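Local structure of Ras-related protein Rab-7L1 (Homo sapiens, 6HH2) at residues A[21-26]-A[88-93]; A[129-134]-A[158-163]; A[14-19]-A[78-83]. The protein binds and hydrolyses GTP as a Rab-family switch in vesicle trafficking, maintaining endosome to trans-Golgi integrity and recruiting and stimulating the kinase LRRK2 at the Golgi. The protein carries 4 engineered substitutions. One frame throughout, in Å; residues are numbered along the deposited sequence. Where two conformers were deposited one is given.

Contact 1. Residues A[21-26]-A[88-93]. With MG (magnesium ion), chain C; GDP (guanosine-5'-diphosphate), chain B.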
loop_
_atom_site.group_PDB
_atom_site.type_symbol
_atom_site.label_atom_id
_atom_site.label_comp_id
_atom_site.label_asym_id
_atom_site.label_seq_id
_atom_site.Cartn_x
_atom_site.Cartn_y
_atom_site.Cartn_z
ATOM N N VAL A 21 3.959 -11.517 -2.634
ATOM C CA VAL A 21 2.847 -10.930 -3.372
ATOM C C VAL A 21 3.250 -9.785 -4.273
ATOM O O VAL A 21 2.405 -9.344 -5.083
ATOM C CB VAL A 21 1.695 -10.497 -2.456
ATOM C CG1 VAL A 21 1.172 -11.749 -1.649
ATOM C CG2 VAL A 21 2.058 -9.326 -1.558
ATOM N N GLY A 22 4.452 -9.248 -4.144
ATOM C CA GLY A 22 4.919 -8.129 -4.949
ATOM C C GLY A 22 5.189 -6.811 -4.217
ATOM O O GLY A 22 5.250 -5.759 -4.877
ATOM N N LYS A 23 5.298 -6.815 -2.883
ATOM C CA LYS A 23 5.403 -5.550 -2.155
ATOM C C LYS A 23 6.720 -4.844 -2.453
ATOM O O LYS A 23 6.716 -3.645 -2.719
ATOM C CB LYS A 23 5.303 -5.810 -0.651
ATOM C CG LYS A 23 3.963 -6.436 -0.279
ATOM C CD LYS A 23 3.836 -6.605 1.275
ATOM C CE LYS A 23 4.982 -7.419 1.918
ATOM N NZ LYS A 23 5.056 -8.792 1.324
ATOM N N THR A 24 7.871 -5.525 -2.286
ATOM C CA THR A 24 9.140 -4.866 -2.550
ATOM C C THR A 24 9.211 -4.418 -3.997
ATOM O O THR A 24 9.727 -3.328 -4.279
ATOM C CB THR A 24 10.280 -5.798 -2.142
ATOM O OG1 THR A 24 10.087 -6.156 -0.760
ATOM C CG2 THR A 24 11.659 -5.099 -2.304
ATOM N N SER A 25 8.671 -5.222 -4.908
ATOM C CA SER A 25 8.667 -4.831 -6.314
ATOM C C SER A 25 7.827 -3.561 -6.522
ATOM O O SER A 25 8.230 -2.679 -7.286
ATOM C CB SER A 25 8.105 -5.971 -7.171
ATOM O OG SER A 25 8.961 -7.096 -7.094
ATOM N N LEU A 26 6.689 -3.544 -5.848
ATOM C CA LEU A 26 5.906 -2.215 -5.974
ATOM C C LEU A 26 6.698 -0.906 -5.453
ATOM O O LEU A 26 6.828 0.159 -6.089
ATOM C CB LEU A 26 4.574 -2.341 -5.226
ATOM C CG LEU A 26 3.677 -1.128 -5.408
ATOM C CD1 LEU A 26 2.180 -1.620 -5.551
ATOM C CD2 LEU A 26 3.809 -0.205 -4.317
ATOM N N VAL A 88 -1.717 0.072 1.776
ATOM C CA VAL A 88 -1.886 -0.686 0.548
ATOM C C VAL A 88 -1.731 -2.128 0.950
ATOM O O VAL A 88 -0.660 -2.516 1.462
ATOM C CB VAL A 88 -0.797 -0.325 -0.443
ATOM C CG1 VAL A 88 -0.888 -1.180 -1.706
ATOM C CG2 VAL A 88 -0.916 1.160 -0.867
ATOM N N ILE A 89 -2.781 -2.924 0.870
ATOM C CA ILE A 89 -2.789 -4.338 1.249
ATOM C C ILE A 89 -2.772 -5.168 -0.019
ATOM O O ILE A 89 -3.724 -5.085 -0.828
ATOM C CB ILE A 89 -3.976 -4.682 2.149
ATOM C CG1 ILE A 89 -3.942 -3.759 3.388
ATOM C CG2 ILE A 89 -3.922 -6.190 2.519
ATOM C CD1 ILE A 89 -4.964 -4.088 4.481
ATOM N N MET A 90 -1.684 -5.878 -0.266
ATOM C CA MET A 90 -1.464 -6.595 -1.514
ATOM C C MET A 90 -1.670 -8.073 -1.339
ATOM O O MET A 90 -1.310 -8.622 -0.298
ATOM C CB MET A 90 -0.048 -6.367 -2.058
ATOM C CG MET A 90 0.267 -4.912 -2.308
ATOM S SD MET A 90 1.897 -4.651 -3.070
ATOM C CE MET A 90 1.996 -6.001 -4.291
ATOM N N PHE A 91 -2.279 -8.690 -2.337
ATOM C CA PHE A 91 -2.333 -10.130 -2.444
ATOM C C PHE A 91 -1.958 -10.566 -3.857
ATOM O O PHE A 91 -1.890 -9.766 -4.792
ATOM C CB PHE A 91 -3.648 -10.725 -1.899
ATOM C CG PHE A 91 -4.827 -10.544 -2.797
ATOM C CD1 PHE A 91 -5.566 -9.339 -2.778
ATOM C CD2 PHE A 91 -5.193 -11.570 -3.691
ATOM C CE1 PHE A 91 -6.651 -9.176 -3.642
ATOM C CE2 PHE A 91 -6.294 -11.421 -4.540
ATOM C CZ PHE A 91 -7.040 -10.236 -4.497
ATOM N N ASP A 92 -1.681 -11.856 -4.004
ATOM C CA ASP A 92 -1.404 -12.484 -5.293
ATOM C C ASP A 92 -2.675 -13.186 -5.773
ATOM O O ASP A 92 -3.164 -14.110 -5.109
ATOM C CB ASP A 92 -0.253 -13.472 -5.034
ATOM C CG ASP A 92 0.127 -14.345 -6.243
ATOM O OD1 ASP A 92 -0.562 -14.353 -7.281
ATOM O OD2 ASP A 92 1.127 -15.099 -6.080
ATOM N N VAL A 93 -3.238 -12.714 -6.913
ATOM C CA VAL A 93 -4.478 -13.321 -7.426
ATOM C C VAL A 93 -4.428 -14.828 -7.646
ATOM O O VAL A 93 -5.468 -15.492 -7.679
ATOM C CB VAL A 93 -4.991 -12.648 -8.721
ATOM C CG1 VAL A 93 -5.448 -11.249 -8.454
ATOM C CG2 VAL A 93 -3.939 -12.729 -9.856
HETATM MG MG MG C . 9.833 -8.121 -0.121
HETATM P PB GDP B . 7.322 -9.507 -1.623
HETATM O O1B GDP B . 5.893 -9.226 -1.343
HETATM O O2B GDP B . 7.826 -10.774 -1.016
HETATM O O3B GDP B . 8.234 -8.326 -1.359
HETATM O O3A GDP B . 7.345 -9.813 -3.236
HETATM P PA GDP B . 8.453 -9.418 -4.308
HETATM O O1A GDP B . 8.336 -7.976 -4.732
HETATM O O2A GDP B . 9.807 -9.885 -3.793
HETATM O "O5'" GDP B . 8.030 -10.312 -5.557
HETATM C "C5'" GDP B . 8.024 -11.730 -5.487
HETATM C "C4'" GDP B . 8.139 -12.304 -6.896
HETATM O "O4'" GDP B . 6.914 -11.962 -7.626
HETATM C "C3'" GDP B . 9.265 -11.634 -7.657
HETATM O "O3'" GDP B . 9.821 -12.658 -8.498
HETATM C "C2'" GDP B . 8.568 -10.582 -8.498
HETATM O "O2'" GDP B . 9.289 -10.350 -9.700
HETATM C "C1'" GDP B . 7.269 -11.279 -8.792
HETATM N N9 GDP B . 6.186 -10.331 -9.075
HETATM C C8 GDP B . 5.908 -9.194 -8.375
HETATM N N7 GDP B . 4.805 -8.572 -8.904
HETATM C C5 GDP B . 4.394 -9.344 -9.938
HETATM C C6 GDP B . 3.320 -9.274 -10.926
HETATM O O6 GDP B . 2.525 -8.315 -10.945
HETATM N N1 GDP B . 3.249 -10.285 -11.800
HETATM C C2 GDP B . 4.088 -11.329 -11.877
HETATM N N2 GDP B . 3.944 -12.305 -12.856
HETATM N N3 GDP B . 5.126 -11.425 -11.011
HETATM C C4 GDP B . 5.281 -10.475 -10.064
HETATM O O HOH W 1 11.018 -8.860 -1.586
HETATM O O HOH W 2 8.612 -7.406 1.416
HETATM O O HOH W 3 9.639 -10.064 0.727
HETATM O O HOH W 4 11.555 -7.899 1.074
#
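Polar contacts hold the phosphates of GDP against residues 21-26, the end of the P-loop and the first turn of helix 23-30. Oxygen O1B takes the most donors: Lys-23 N at 2.9 Å in a fairly straight bond (163°), Lys-23 NZ at 2.8 Å, Gly-22 N, and a weak bond from Val-21 N. The Lys-23 chain bends at chi3 and chi4 to curl its amine back onto O1B; the same NZ also bonds Asp-18 O and forms a salt bridge with Glu-71. Thr-24 N binds GDP O3B, while Ser-25 seizes O1A twice, its OG at 2.6 Å. Metal coordination adds Thr-24 OG1, 2.1 Å from MG, to O3B and four waters; waters 1 and 3 also donate to the alpha and beta phosphates.

Apolar contacts join this loop to strand 88-92. Met-90, folded at chi3 (41°), brings its methyl CE against the backbone, 3.3 Å from Gly-22 C, and its SD beside Lys-23 CG and 3.9 Å from Leu-26 CD1. Val-21 crosses it obliquely, CG2 lying 3.7 Å from Met-90 CB, while its CG1 approaches Asp-92 N.

No hydrogen bond spans the two segments. The P-loop thus meets the strand through van der Waals contact alone, chiefly between Val-21 and Met-90, while amides, lysine and magnesium probably offset the diphosphate charge.

Contact 2. Residues A[129-134]-A[158-163]. Engineered in segment 129-134: Ser-130 (natural residue Cys). With GDP (guanosine-5'-diphosphate), chain B.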
loop_
_atom_site.group_PDB
_atom_site.type_symbol
_atom_site.label_atom_id
_atom_site.label_comp_id
_atom_site.label_asym_id
_atom_site.label_seq_id
_atom_site.Cartn_x
_atom_site.Cartn_y
_atom_site.Cartn_z
ATOM N N LYS A 129 -0.344 -9.361 -9.567
ATOM C CA LYS A 129 -0.017 -10.454 -10.499
ATOM C C LYS A 129 -1.188 -10.779 -11.425
ATOM O O LYS A 129 -1.376 -11.935 -11.820
ATOM C CB LYS A 129 0.523 -11.720 -9.805
ATOM C CG LYS A 129 1.607 -11.461 -8.729
ATOM C CD LYS A 129 2.451 -12.698 -8.544
ATOM C CE LYS A 129 3.381 -12.430 -7.371
ATOM N NZ LYS A 129 4.305 -13.653 -7.196
ATOM N N SER A 130 -1.993 -9.753 -11.764
ATOM C CA SER A 130 -3.152 -9.941 -12.633
ATOM C C SER A 130 -2.776 -10.493 -13.997
ATOM O O SER A 130 -3.644 -11.046 -14.675
ATOM C CB SER A 130 -3.874 -8.589 -12.815
ATOM O OG SER A 130 -3.059 -7.692 -13.584
ATOM N N ASP A 131 -1.506 -10.340 -14.401
ATOM C CA ASP A 131 -1.004 -10.863 -15.668
ATOM C C ASP A 131 -0.919 -12.387 -15.694
ATOM O O ASP A 131 -0.785 -12.962 -16.774
ATOM C CB ASP A 131 0.408 -10.308 -15.919
ATOM C CG ASP A 131 1.384 -10.602 -14.777
ATOM O OD1 ASP A 131 1.261 -9.922 -13.740
ATOM O OD2 ASP A 131 2.278 -11.463 -14.993
ATOM N N LEU A 132 -0.944 -13.045 -14.539
ATOM C CA LEU A 132 -0.872 -14.496 -14.496
ATOM C C LEU A 132 -2.241 -15.138 -14.684
ATOM O O LEU A 132 -3.280 -14.502 -14.545
ATOM C CB LEU A 132 -0.243 -14.976 -13.183
ATOM C CG LEU A 132 1.183 -14.488 -12.967
ATOM C CD1 LEU A 132 1.667 -14.986 -11.602
ATOM C CD2 LEU A 132 2.107 -14.934 -14.082
ATOM N N SER A 133 -2.226 -16.425 -15.029
ATOM C CA SER A 133 -3.452 -17.166 -15.271
ATOM C C SER A 133 -3.178 -18.627 -14.948
ATOM O O SER A 133 -2.085 -19.118 -15.248
ATOM C CB SER A 133 -3.845 -17.018 -16.747
ATOM O OG SER A 133 -5.104 -17.603 -17.005
ATOM N N PRO A 134 -4.132 -19.340 -14.312
ATOM C CA PRO A 134 -5.447 -18.829 -13.898
ATOM C C PRO A 134 -5.381 -18.143 -12.531
ATOM O O PRO A 134 -4.461 -18.374 -11.750
ATOM C CB PRO A 134 -6.282 -20.109 -13.756
ATOM C CG PRO A 134 -5.296 -21.121 -13.276
ATOM C CD PRO A 134 -3.969 -20.768 -13.964
ATOM N N SER A 158 -0.659 -5.203 -12.083
ATOM C CA SER A 158 0.512 -6.018 -12.382
ATOM C C SER A 158 1.730 -5.144 -12.154
ATOM O O SER A 158 2.036 -4.276 -12.979
ATOM C CB SER A 158 0.453 -6.594 -13.800
ATOM O OG SER A 158 1.684 -7.268 -14.111
ATOM N N VAL A 159 2.492 -5.393 -11.060
ATOM C CA VAL A 159 3.731 -4.646 -10.906
ATOM C C VAL A 159 4.678 -5.009 -12.037
ATOM O O VAL A 159 5.386 -4.151 -12.591
ATOM C CB VAL A 159 4.369 -4.996 -9.529
ATOM C CG1 VAL A 159 5.712 -4.287 -9.400
ATOM C CG2 VAL A 159 3.436 -4.519 -8.403
ATOM N N LYS A 160 4.661 -6.286 -12.442
ATOM C CA LYS A 160 5.543 -6.761 -13.509
ATOM C C LYS A 160 5.336 -6.004 -14.814
ATOM O O LYS A 160 6.311 -5.608 -15.464
ATOM C CB LYS A 160 5.346 -8.257 -13.721
ATOM C CG LYS A 160 6.095 -8.809 -14.929
ATOM C CD LYS A 160 6.037 -10.325 -14.975
ATOM C CE LYS A 160 6.453 -10.853 -16.340
ATOM N NZ LYS A 160 6.227 -12.330 -16.446
ATOM N N GLU A 161 4.085 -5.810 -15.224
ATOM C CA GLU A 161 3.784 -5.115 -16.477
ATOM C C GLU A 161 3.481 -3.640 -16.258
ATOM O O GLU A 161 3.090 -2.947 -17.216
ATOM C CB GLU A 161 2.560 -5.745 -17.131
ATOM C CG GLU A 161 2.695 -7.212 -17.487
ATOM C CD GLU A 161 1.402 -7.751 -18.112
ATOM O OE1 GLU A 161 0.291 -7.159 -17.895
ATOM O OE2 GLU A 161 1.499 -8.754 -18.864
ATOM N N ASN A 162 3.613 -3.157 -15.028
ATOM C CA ASN A 162 3.323 -1.773 -14.664
ATOM C C ASN A 162 1.893 -1.391 -15.029
ATOM O O ASN A 162 1.636 -0.287 -15.522
ATOM C CB ASN A 162 4.350 -0.792 -15.247
ATOM C CG ASN A 162 4.433 0.524 -14.472
ATOM O OD1 ASN A 162 4.225 0.583 -13.252
ATOM N ND2 ASN A 162 4.776 1.597 -15.194
ATOM N N LYS A 163 0.960 -2.308 -14.801
ATOM C CA LYS A 163 -0.463 -2.100 -15.072
ATOM C C LYS A 163 -1.156 -1.594 -13.805
ATOM O O LYS A 163 -1.196 -2.288 -12.785
ATOM C CB LYS A 163 -1.170 -3.368 -15.553
ATOM C CG LYS A 163 -2.680 -3.149 -15.925
ATOM C CD LYS A 163 -3.337 -4.461 -16.318
ATOM C CE LYS A 163 -4.722 -4.241 -16.905
ATOM N NZ LYS A 163 -5.275 -5.559 -17.376
HETATM P PB GDP B . 7.322 -9.507 -1.623
HETATM O O1B GDP B . 5.893 -9.226 -1.343
HETATM O O2B GDP B . 7.826 -10.774 -1.016
HETATM O O3B GDP B . 8.234 -8.326 -1.359
HETATM O O3A GDP B . 7.345 -9.813 -3.236
HETATM P PA GDP B . 8.453 -9.418 -4.308
HETATM O O1A GDP B . 8.336 -7.976 -4.732
HETATM O O2A GDP B . 9.807 -9.885 -3.793
HETATM O "O5'" GDP B . 8.030 -10.312 -5.557
HETATM C "C5'" GDP B . 8.024 -11.730 -5.487
HETATM C "C4'" GDP B . 8.139 -12.304 -6.896
HETATM O "O4'" GDP B . 6.914 -11.962 -7.626
HETATM C "C3'" GDP B . 9.265 -11.634 -7.657
HETATM O "O3'" GDP B . 9.821 -12.658 -8.498
HETATM C "C2'" GDP B . 8.568 -10.582 -8.498
HETATM O "O2'" GDP B . 9.289 -10.350 -9.700
HETATM C "C1'" GDP B . 7.269 -11.279 -8.792
HETATM N N9 GDP B . 6.186 -10.331 -9.075
HETATM C C8 GDP B . 5.908 -9.194 -8.375
HETATM N N7 GDP B . 4.805 -8.572 -8.904
HETATM C C5 GDP B . 4.394 -9.344 -9.938
HETATM C C6 GDP B . 3.320 -9.274 -10.926
HETATM O O6 GDP B . 2.525 -8.315 -10.945
HETATM N N1 GDP B . 3.249 -10.285 -11.800
HETATM C C2 GDP B . 4.088 -11.329 -11.877
HETATM N N2 GDP B . 3.944 -12.305 -12.856
HETATM N N3 GDP B . 5.126 -11.425 -11.011
HETATM C C4 GDP B . 5.281 -10.475 -10.064
HETATM O O HOH W 5 -3.052 -7.915 -16.427
HETATM O O HOH W 6 3.103 -12.730 -17.119
#
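Two lysine chains sandwich the guanine base of GDP: the extended Lys-129 lies along one face, CG 3.5 Å from C6, and Lys-160 covers the opposite face, its CB 3.5 Å from N1 and its CD near N2. At the base edge the Asp-131 carboxylate takes the N1-H and one N-H of the 2-amino group, N1 giving to OD1 at 2.8 Å (170°) and N2 to OD2 at 2.8 Å in a more bent bond, while Leu-132 CD2 touches N2. This is the guanine-specificity site of Ras-like GTPases, with the NKxD motif, here Asn-128 to Asp-131, facing the loop that holds Ser-158 to Lys-160; the motif's third position, Ser-130, is engineered, Cys in the natural protein.

The paired bonds read the N1-H and 2-amino pattern of guanine. Lys-160 N adds a weak bond to O6, and Lys-129 NZ reaches the ribose O4' while also bonding Ala-20 O.

Asp-131 takes the crowded chi1 position (56°) within a type I turn, which aims its carboxylate at both base and loop. Ser-158, OG anti to its backbone N, is the second-shell residue: it accepts from Glu-161 N in an ST motif and donates to Asp-131, which probably helps to position the carboxylate. Water 6 bridges Asp-131 OD2 and Lys-160 NZ. Ser-158 OG meets Asp-131 OD1 at 2.7 Å from above the carboxylate plane, 57° out of it.

Contact 3. Residues A[14-19]-A[78-83]; sequences LVVGDA and RLYYRD. With GDP (guanosine-5'-diphosphate), chain B.
Leu-14 is the central bump here, its two methyls parted between consecutive tyrosines of the short helix 78-81. CD2 sits over one face of the Tyr-80 ring, 4.2 Å from the centroid and 27° off the normal, a CH-pi contact, and also approaches the carbonyl oxygen Tyr-80 O. CD1 goes to the other neighbour, 4.0 Å from Tyr-81 CB, where the two side chains run alongside each other.

Tyr-80 is the complementary projection. With CG anti to the backbone N (chi1 178°), its ring reaches from the helix toward the strand and lodges its phenol tip in the hollow between Leu-14 and Val-16. Leu-14 CB lies 3.6 Å from OH on one side of this hollow; Val-16 CG1 closes it on the other, 3.7 Å from CE2 and a snug 3.2 Å from OH. The floor is the strand backbone, Val-15 O being 3.1 Å from OH. The hydroxyl is hydrogen-bonded to Trp-65 O of the adjoining strand. Tyr-81, with CG in the crowded position (chi1 65°), instead turns its ring away and lays one face over Arg-78 CA.

Helix 78-81 belongs to the switch II region of Rab GTPases, and Tyr-80 and Trp-65, with Phe-47, probably correspond to the hydrophobic triad of that family. Strand 8-17 runs between strands 58-66 and 86-92; Val-15 points to its other face, onto helix 23-30, while Val-16 touches Trp-105 of helix 96-112.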
loop_
_atom_site.group_PDB
_atom_site.type_symbol
_atom_site.label_atom_id
_atom_site.label_comp_id
_atom_site.label_asym_id
_atom_site.label_seq_id
_atom_site.Cartn_x
_atom_site.Cartn_y
_atom_site.Cartn_z
ATOM N N LEU A 14 1.696 2.407 4.382
ATOM C CA LEU A 14 2.129 1.030 4.697
ATOM C C LEU A 14 1.846 0.126 3.518
ATOM O O LEU A 14 0.728 0.132 2.991
ATOM C CB LEU A 14 1.342 0.523 5.907
ATOM C CG LEU A 14 1.351 1.470 7.084
ATOM C CD1 LEU A 14 0.557 0.859 8.252
ATOM C CD2 LEU A 14 2.818 1.759 7.513
ATOM N N VAL A 15 2.844 -0.605 3.046
ATOM C CA VAL A 15 2.681 -1.610 2.014
ATOM C C VAL A 15 2.807 -2.967 2.674
ATOM O O VAL A 15 3.887 -3.375 3.144
ATOM C CB VAL A 15 3.717 -1.466 0.907
ATOM C CG1 VAL A 15 3.480 -2.525 -0.165
ATOM C CG2 VAL A 15 3.644 -0.017 0.337
ATOM N N VAL A 16 1.686 -3.643 2.863
ATOM C CA VAL A 16 1.583 -4.867 3.645
ATOM C C VAL A 16 0.963 -5.954 2.792
ATOM O O VAL A 16 0.361 -5.703 1.756
ATOM C CB VAL A 16 0.832 -4.731 4.981
ATOM C CG1 VAL A 16 1.506 -3.712 5.904
ATOM C CG2 VAL A 16 -0.663 -4.378 4.763
ATOM N N GLY A 17 1.062 -7.173 3.279
ATOM C CA GLY A 17 0.620 -8.334 2.545
ATOM C C GLY A 17 1.584 -9.480 2.772
ATOM O O GLY A 17 2.682 -9.301 3.304
ATOM N N ASP A 18 1.158 -10.664 2.373
ATOM C CA ASP A 18 1.984 -11.846 2.638
ATOM C C ASP A 18 3.293 -11.810 1.838
ATOM O O ASP A 18 3.478 -11.039 0.885
ATOM C CB ASP A 18 1.218 -13.097 2.264
ATOM C CG ASP A 18 0.109 -13.444 3.235
ATOM O OD1 ASP A 18 -0.113 -12.726 4.230
ATOM O OD2 ASP A 18 -0.528 -14.483 2.974
ATOM N N ALA A 19 4.241 -12.657 2.231
ATOM C CA ALA A 19 5.421 -12.846 1.397
ATOM C C ALA A 19 5.033 -13.205 -0.034
ATOM O O ALA A 19 4.067 -13.941 -0.277
ATOM C CB ALA A 19 6.319 -13.951 1.995
ATOM N N ARG A 78 4.559 -1.768 16.199
ATOM C CA ARG A 78 4.293 -0.339 16.449
ATOM C C ARG A 78 5.226 0.597 15.693
ATOM O O ARG A 78 4.763 1.586 15.117
ATOM C CB ARG A 78 4.295 -0.036 17.929
ATOM C CG ARG A 78 3.969 1.431 18.241
ATOM C CD ARG A 78 3.838 1.631 19.733
ATOM N NE ARG A 78 2.813 0.756 20.302
ATOM C CZ ARG A 78 3.084 -0.353 20.999
ATOM N NH1 ARG A 78 4.360 -0.720 21.236
ATOM N NH2 ARG A 78 2.080 -1.100 21.482
ATOM N N LEU A 79 6.544 0.361 15.682
ATOM C CA LEU A 79 7.408 1.272 14.915
ATOM C C LEU A 79 7.025 1.279 13.433
ATOM O O LEU A 79 7.077 2.322 12.759
ATOM C CB LEU A 79 8.878 0.877 15.088
ATOM C CG LEU A 79 9.439 1.142 16.465
ATOM C CD1 LEU A 79 10.945 0.748 16.494
ATOM C CD2 LEU A 79 9.260 2.625 16.828
ATOM N N TYR A 80 6.613 0.125 12.897
ATOM C CA TYR A 80 6.179 0.057 11.516
ATOM C C TYR A 80 4.886 0.847 11.284
ATOM O O TYR A 80 4.814 1.664 10.349
ATOM C CB TYR A 80 6.012 -1.428 11.137
ATOM C CG TYR A 80 5.522 -1.548 9.728
ATOM C CD1 TYR A 80 6.380 -1.429 8.633
ATOM C CD2 TYR A 80 4.152 -1.762 9.473
ATOM C CE1 TYR A 80 5.914 -1.522 7.336
ATOM C CE2 TYR A 80 3.663 -1.840 8.194
ATOM C CZ TYR A 80 4.553 -1.738 7.121
ATOM O OH TYR A 80 4.034 -1.821 5.864
ATOM N N TYR A 81 3.818 0.563 12.065
ATOM C CA TYR A 81 2.519 1.143 11.661
ATOM C C TYR A 81 2.300 2.566 12.163
ATOM O O TYR A 81 1.448 3.263 11.601
ATOM C CB TYR A 81 1.321 0.234 12.086
ATOM C CG TYR A 81 1.094 0.057 13.583
ATOM C CD1 TYR A 81 0.666 1.109 14.403
ATOM C CD2 TYR A 81 1.356 -1.176 14.214
ATOM C CE1 TYR A 81 0.495 0.947 15.777
ATOM C CE2 TYR A 81 1.134 -1.345 15.552
ATOM C CZ TYR A 81 0.745 -0.292 16.381
ATOM O OH TYR A 81 0.558 -0.441 17.732
ATOM N N ARG A 82 3.044 3.054 13.143
ATOM C CA ARG A 82 2.663 4.281 13.832
ATOM C C ARG A 82 2.630 5.453 12.859
ATOM O O ARG A 82 3.458 5.569 11.954
ATOM C CB ARG A 82 3.594 4.580 15.014
ATOM C CG ARG A 82 5.052 4.810 14.653
ATOM C CD ARG A 82 5.861 5.093 15.954
ATOM N NE ARG A 82 7.216 5.515 15.615
ATOM C CZ ARG A 82 8.109 5.925 16.510
ATOM N NH1 ARG A 82 7.780 5.992 17.789
ATOM N NH2 ARG A 82 9.327 6.277 16.092
ATOM N N ASP A 83 1.583 6.271 13.006
ATOM C CA ASP A 83 1.438 7.548 12.286
ATOM C C ASP A 83 1.186 7.392 10.789
ATOM O O ASP A 83 1.354 8.347 10.026
ATOM C CB ASP A 83 2.633 8.473 12.542
ATOM C CG ASP A 83 2.861 8.725 14.015
ATOM O OD1 ASP A 83 1.893 9.128 14.693
ATOM O OD2 ASP A 83 3.990 8.477 14.526
HETATM P PB GDP B . 7.322 -9.507 -1.623
HETATM O O1B GDP B . 5.893 -9.226 -1.343
HETATM O O2B GDP B . 7.826 -10.774 -1.016
HETATM O O3B GDP B . 8.234 -8.326 -1.359
HETATM O O3A GDP B . 7.345 -9.813 -3.236
HETATM P PA GDP B . 8.453 -9.418 -4.308
HETATM O O1A GDP B . 8.336 -7.976 -4.732
HETATM O O2A GDP B . 9.807 -9.885 -3.793
HETATM O "O5'" GDP B . 8.030 -10.312 -5.557
HETATM C "C5'" GDP B . 8.024 -11.730 -5.487
HETATM C "C4'" GDP B . 8.139 -12.304 -6.896
HETATM O "O4'" GDP B . 6.914 -11.962 -7.626
HETATM C "C3'" GDP B . 9.265 -11.634 -7.657
HETATM O "O3'" GDP B . 9.821 -12.658 -8.498
HETATM C "C2'" GDP B . 8.568 -10.582 -8.498
HETATM O "O2'" GDP B . 9.289 -10.350 -9.700
HETATM C "C1'" GDP B . 7.269 -11.279 -8.792
HETATM N N9 GDP B . 6.186 -10.331 -9.075
HETATM C C8 GDP B . 5.908 -9.194 -8.375
HETATM N N7 GDP B . 4.805 -8.572 -8.904
HETATM C C5 GDP B . 4.394 -9.344 -9.938
HETATM C C6 GDP B . 3.320 -9.274 -10.926
HETATM O O6 GDP B . 2.525 -8.315 -10.945
HETATM N N1 GDP B . 3.249 -10.285 -11.800
HETATM C C2 GDP B . 4.088 -11.329 -11.877
HETATM N N2 GDP B . 3.944 -12.305 -12.856
HETATM N N3 GDP B . 5.126 -11.425 -11.011
HETATM C C4 GDP B . 5.281 -10.475 -10.064
#

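Overall arrangement
Contacts 1 and 2 hold opposite ends of one nucleotide: 21-26 grips the phosphates and magnesium, 129-134 with 158-163 the base. Their centres are 11 Å apart and they touch directly, Asp-92 CG packing 3.7 Å from Lys-129 CD and Ser-25 C 3.6 Å from Val-159 CG1. Contact 3 joins contact 1 through the central sheet, where Met-90 N lies 2.9 Å from Val-16 O, a probable hydrogen bond; strand 8-17 then leads through the P-loop into helix 23-30. Contacts 2 and 3 lie on opposite sides of the chain's centre, 23 Å between centres; contact 3, which joins the switch II helix to the sheet, lies remote from the base.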